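Local coordinates for catalase (Corynebacterium glutamicum atcc 13032, PDB 4B7H) that uses haem to break down hydrogen peroxide into water and oxygen, binds NADPH and is inhibited by nitric oxide, at the interface of chains A and B. Sequence-based numbering; all coordinates share one arbitrary frame. Chains: chain A/B, Catalase.

The interface of chains A and B. Residues chain A 366, 376, 378, 388, 390; chain B 15, 25.
B:Arg15 reaches across the subunit boundary and sets its guanidinium between two carboxylates of chain A. At one end NH1 forms a salt bridge and hydrogen bond with OD1 of A:Asp390 at 2.9 Å. The bond is somewhat bent at the hydrogen, and the nitrogen comes from above the carboxylate plane; the two flat groups are turned 62° apart, so the acid grips through OD1 and not as a parallel, two-pronged pair. At the other end NH2 faces OD1 of A:Asp366 in a looser salt bridge of 3.9 Å, supplemented by waters 2 and 3, which lie at the guanidinium edge and link the same two groups. Water 1, also in that plane, joins NE of the arginine to the backbone N of A:Val376. CG2 of A:Ile388 caps one guanidinium face, 3.5 Å above its centre, and with the edge contacts should restrict rotation of the group. The arginine arm is extended from CG to NE, which carries the charge past A:Asp390 towards A:Asp366.

A second cross-chain bond joins NE2 of B:His25 to OG1 of A:Thr378 at 2.9 Å, its donor undecided. The hydroxyl lies at the edge of the imidazole, in the ring plane; it is directed there by a chi1 of -175°, with OG1 anti to the threonine nitrogen.

Both chain B residues lie in loops of its N-terminal segment. On chain A, A:Asp366 closes the short 3-10 helix 364-366, and the other partners come from the loops that follow. The two-fold symmetric interface repeats this patch with the chains exchanged, within the four-subunit assembly characteristic of haem catalases.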
loop_
_atom_site.group_PDB
_atom_site.type_symbol
_atom_site.label_atom_id
_atom_site.label_comp_id
_atom_site.label_asym_id
_atom_site.label_seq_id
_atom_site.Cartn_x
_atom_site.Cartn_y
_atom_site.Cartn_z
ATOM N N ASP A 366 9.685 -2.077 13.675
ATOM C CA ASP A 366 9.864 -3.435 14.167
ATOM C C ASP A 366 10.874 -4.245 13.346
ATOM O O ASP A 366 11.263 -5.350 13.740
ATOM C CB ASP A 366 8.514 -4.154 14.212
ATOM C CG ASP A 366 7.553 -3.539 15.232
ATOM O OD1 ASP A 366 8.025 -3.003 16.259
ATOM O OD2 ASP A 366 6.327 -3.592 15.007
ATOM N N VAL A 376 10.840 -1.975 23.684
ATOM C CA VAL A 376 9.915 -0.876 23.466
ATOM C C VAL A 376 8.633 -1.148 24.243
ATOM O O VAL A 376 8.032 -2.216 24.099
ATOM C CB VAL A 376 9.610 -0.730 21.965
ATOM C CG1 VAL A 376 8.408 0.185 21.728
ATOM C CG2 VAL A 376 10.849 -0.243 21.217
ATOM N N THR A 378 5.076 0.261 24.515
ATOM C CA THR A 378 4.198 1.165 23.786
ATOM C C THR A 378 2.766 0.669 23.811
ATOM O O THR A 378 2.514 -0.537 23.904
ATOM C CB THR A 378 4.658 1.326 22.309
ATOM O OG1 THR A 378 3.843 2.306 21.656
ATOM C CG2 THR A 378 4.532 0.006 21.552
ATOM N N ILE A 388 5.748 -8.024 15.767
ATOM C CA ILE A 388 5.966 -8.017 17.210
ATOM C C ILE A 388 4.710 -7.534 17.923
ATOM O O ILE A 388 4.090 -6.557 17.501
ATOM C CB ILE A 388 7.160 -7.104 17.570
ATOM C CG1 ILE A 388 8.438 -7.621 16.896
ATOM C CG2 ILE A 388 7.331 -7.025 19.076
ATOM C CD1 ILE A 388 9.603 -6.678 17.002
ATOM N N ASP A 390 2.591 -7.202 22.029
ATOM C CA ASP A 390 2.767 -7.202 23.474
ATOM C C ASP A 390 2.405 -8.522 24.142
ATOM O O ASP A 390 1.654 -9.340 23.593
ATOM C CB ASP A 390 1.968 -6.072 24.126
ATOM C CG ASP A 390 2.692 -4.745 24.093
ATOM O OD1 ASP A 390 3.912 -4.725 23.816
ATOM O OD2 ASP A 390 2.039 -3.717 24.360
ATOM N N ARG B 15 6.384 -10.011 23.004
ATOM C CA ARG B 15 7.256 -9.307 23.942
ATOM C C ARG B 15 7.067 -9.857 25.335
ATOM O O ARG B 15 5.994 -10.370 25.660
ATOM C CB ARG B 15 6.897 -7.815 23.993
ATOM C CG ARG B 15 7.201 -7.016 22.730
ATOM C CD ARG B 15 7.001 -5.523 22.985
ATOM N NE ARG B 15 7.348 -4.712 21.821
ATOM C CZ ARG B 15 6.466 -4.147 21.002
ATOM N NH1 ARG B 15 5.160 -4.298 21.207
ATOM N NH2 ARG B 15 6.893 -3.433 19.970
ATOM N N HIS B 25 8.951 4.627 19.953
ATOM C CA HIS B 25 9.318 3.469 19.144
ATOM C C HIS B 25 10.813 3.356 18.864
ATOM O O HIS B 25 11.280 2.315 18.385
ATOM C CB HIS B 25 8.465 3.408 17.881
ATOM C CG HIS B 25 7.009 3.258 18.176
ATOM N ND1 HIS B 25 6.028 3.423 17.220
ATOM C CD2 HIS B 25 6.365 2.972 19.332
ATOM C CE1 HIS B 25 4.843 3.232 17.775
ATOM N NE2 HIS B 25 5.020 2.965 19.059
HETATM O O HOH W 1 10.202 -4.539 22.306
HETATM O O HOH W 2 9.570 -2.805 18.192
HETATM O O HOH W 3 5.405 -1.977 17.948
#